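Local coordinates for enoyl-CoA hydratase/isomerase family protein (Bacillus anthracis, PDB 3KQF), which catalyses the reversible hydration of 2-enoyl-CoA thioesters to 3-hydroxyacyl-CoA, probably in fatty acid beta-oxidation, as a member of the crotonase family, at the interface of chains A and B. Coordinates in Å, arbitrary orientation; residue numbers count along the deposited sequence, not the author numbering. Chains: chain A/B, Enoyl-CoA hydratase/isomerase family protein.

The interface of chains A and B. Residues chain A 211-212, 214-215, 219; chain B 140, 145, 151, 163, 167-168.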
ATOM      1  N   ALA A 211      18.572  16.518   8.020  1.00 13.64           N
ATOM      2  CA  ALA A 211      18.007  15.875   6.832  1.00 13.72           C
ATOM      3  C   ALA A 211      17.117  14.666   7.190  1.00 14.78           C
ATOM      4  O   ALA A 211      16.001  14.528   6.686  1.00 15.14           O
ATOM      5  CB  ALA A 211      19.148  15.433   5.877  1.00 15.42           C
ATOM      6  N   VAL A 212      17.599  13.824   8.103  1.00 15.01           N
ATOM      7  CA  VAL A 212      16.842  12.646   8.533  1.00 15.13           C
ATOM      8  C   VAL A 212      15.543  13.091   9.221  1.00 14.54           C
ATOM      9  O   VAL A 212      14.468  12.548   8.944  1.00 15.01           O
ATOM     10  CB  VAL A 212      17.669  11.725   9.443  1.00 14.25           C
ATOM     11  CG1 VAL A 212      16.796  10.609  10.078  1.00 15.28           C
ATOM     12  CG2 VAL A 212      18.841  11.107   8.671  1.00 14.41           C
ATOM     13  N   LEU A 214      13.944  15.981   8.916  1.00 17.66           N
ATOM     14  CA  LEU A 214      13.055  16.578   7.898  1.00 17.68           C
ATOM     15  C   LEU A 214      12.421  15.495   7.001  1.00 16.79           C
ATOM     16  O   LEU A 214      11.246  15.604   6.617  1.00 18.09           O
ATOM     17  CB  LEU A 214      13.809  17.640   7.074  1.00 16.55           C
ATOM     18  CG  LEU A 214      14.000  18.995   7.746  1.00 20.30           C
ATOM     19  CD1 LEU A 214      15.018  19.871   6.974  1.00 16.71           C
ATOM     20  CD2 LEU A 214      12.654  19.723   7.866  1.00 20.57           C
ATOM     21  N   ALA A 215      13.173  14.450   6.679  1.00 15.34           N
ATOM     22  CA  ALA A 215      12.630  13.321   5.894  1.00 16.38           C
ATOM     23  C   ALA A 215      11.497  12.647   6.657  1.00 16.01           C
ATOM     24  O   ALA A 215      10.460  12.306   6.076  1.00 15.31           O
ATOM     25  CB  ALA A 215      13.723  12.292   5.537  1.00 16.50           C
ATOM     26  N   ILE A 219       7.779  12.600   4.979  1.00 16.09           N
ATOM     27  CA  ILE A 219       7.140  11.305   4.690  1.00 15.22           C
ATOM     28  C   ILE A 219       5.870  11.097   5.548  1.00 15.05           C
ATOM     29  O   ILE A 219       4.810  10.852   5.026  1.00 13.68           O
ATOM     30  CB  ILE A 219       8.112  10.123   4.945  1.00 15.59           C
ATOM     31  CG1 ILE A 219       9.336  10.186   4.009  1.00 16.65           C
ATOM     32  CG2 ILE A 219       7.369   8.780   4.790  1.00 13.89           C
ATOM     33  CD1 ILE A 219      10.518   9.250   4.420  1.00 13.42           C
TER
ATOM     34  N   THR B 140      20.109  11.519   2.241  1.00 11.28           N
ATOM     35  CA  THR B 140      20.450  11.760   3.645  1.00 11.05           C
ATOM     36  C   THR B 140      21.935  11.481   3.964  1.00 12.46           C
ATOM     37  O   THR B 140      22.456  12.026   4.931  1.00 14.23           O
ATOM     38  CB  THR B 140      19.529  10.979   4.614  1.00 12.92           C
ATOM     39  OG1 THR B 140      19.663   9.592   4.355  1.00 14.28           O
ATOM     40  CG2 THR B 140      18.051  11.396   4.443  1.00 12.95           C
ATOM     41  N   ILE B 145      17.647  15.910   1.433  1.00 14.22           N
ATOM     42  CA  ILE B 145      16.548  14.973   1.320  1.00 14.61           C
ATOM     43  C   ILE B 145      16.163  14.936  -0.157  1.00 14.17           C
ATOM     44  O   ILE B 145      16.587  15.810  -0.922  1.00 13.68           O
ATOM     45  CB  ILE B 145      15.311  15.401   2.169  1.00 14.18           C
ATOM     46  CG1 ILE B 145      14.704  16.702   1.622  1.00 15.80           C
ATOM     47  CG2 ILE B 145      15.693  15.505   3.680  1.00 14.06           C
ATOM     48  CD1 ILE B 145      13.347  17.084   2.242  1.00 13.12           C
ATOM     49  N   THR B 151      10.293  11.574  -1.392  1.00 14.66           N
ATOM     50  CA  THR B 151       9.675  11.387  -0.076  1.00 13.98           C
ATOM     51  C   THR B 151       8.162  11.185  -0.163  1.00 13.18           C
ATOM     52  O   THR B 151       7.572  10.728   0.775  1.00 13.43           O
ATOM     53  CB  THR B 151       9.913  12.578   0.887  1.00 14.23           C
ATOM     54  OG1 THR B 151       9.102  13.694   0.510  1.00 11.23           O
ATOM     55  CG2 THR B 151      11.404  12.957   0.962  1.00 15.89           C
ATOM     56  N   ALA B 163       9.729   2.746   2.725  1.00 11.78           N
ATOM     57  CA  ALA B 163      10.174   4.061   2.200  1.00 12.33           C
ATOM     58  C   ALA B 163      11.021   4.783   3.249  1.00 12.51           C
ATOM     59  O   ALA B 163      12.070   5.391   2.928  1.00 14.28           O
ATOM     60  CB  ALA B 163       8.965   4.931   1.789  1.00 11.85           C
ATOM     61  N   ILE B 167      14.943   5.676   2.789  1.00 11.90           N
ATOM     62  CA  ILE B 167      15.306   7.103   2.786  1.00 13.20           C
ATOM     63  C   ILE B 167      16.178   7.481   3.999  1.00 13.24           C
ATOM     64  O   ILE B 167      17.157   8.236   3.842  1.00 13.94           O
ATOM     65  CB  ILE B 167      14.068   8.012   2.658  1.00 13.84           C
ATOM     66  CG1 ILE B 167      13.463   7.872   1.242  1.00 14.67           C
ATOM     67  CG2 ILE B 167      14.471   9.487   2.903  1.00 12.93           C
ATOM     68  CD1 ILE B 167      12.084   8.513   1.040  1.00 15.32           C
ATOM     69  N   TYR B 168      15.837   6.976   5.195  1.00 13.02           N
ATOM     70  CA  TYR B 168      16.623   7.301   6.388  1.00 12.97           C
ATOM     71  C   TYR B 168      18.036   6.754   6.272  1.00 13.92           C
ATOM     72  O   TYR B 168      18.968   7.427   6.647  1.00 14.10           O
ATOM     73  CB  TYR B 168      16.046   6.765   7.699  1.00 14.38           C
ATOM     74  CG  TYR B 168      14.680   7.230   8.073  1.00  9.82           C
ATOM     75  CD1 TYR B 168      14.123   8.358   7.512  1.00 15.90           C
ATOM     76  CD2 TYR B 168      13.982   6.586   9.084  1.00 14.39           C
ATOM     77  CE1 TYR B 168      12.852   8.776   7.864  1.00 15.35           C
ATOM     78  CE2 TYR B 168      12.728   7.011   9.474  1.00 15.59           C
ATOM     79  CZ  TYR B 168      12.168   8.113   8.867  1.00 15.07           C
ATOM     80  OH  TYR B 168      10.909   8.543   9.244  1.00 15.78           O
TER
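A:Ile219 and B:Ile167 meet tip to tip, their CD1 methyls 3.8 Å apart, in the deposited trimer, consistent with the trimers, often paired into hexamers, of the crotonase family. Helix 209-222 of chain A lays one face, A:Ala211, A:Val212, A:Ala215 and A:Ile219, against helices 150-158 and 160-169, the 3-10 turn 139-142 and the loop residue B:Ile145 of chain B. This patch is a worked example of a largely apolar seam within a larger subunit interface; no N or O of one chain comes within bonding distance of the other.

Packing is tight around A:Ile219. Its CG1 lies anti to the carbonyl carbon (chi1 -63°), and the extended second torsion (chi2 166°) sends CD1 on toward B:Ile167, while CG1 rests 4.0 Å from CB of B:Thr151. CE1 of B:Tyr168 lies 4.2 Å from CD1 of A:Ile219, which sits off the ring plane, past its rim. One turn back, the small A:Ala215 probably helps the helix sit close, its CB 3.9 Å from CG2 of B:Ile167. B:Ile145 turns CG2 toward the backbone of A:Ala211, reaching its CA at 3.9 Å.

The looser margin lies at A:Val212, whose side chain crosses that of B:Thr140 at about a right angle, CG2 4.1 Å from CB. B:Thr140 keeps its hydroxyl for its own chain: OG1 donates mainly to B:Ile167 O at 2.9 Å, nearly in line with the C=O bond (160°), with B:Tyr168 O a longer second acceptor at 3.2 Å, approached from above its carbonyl plane, the one proton shared or alternating.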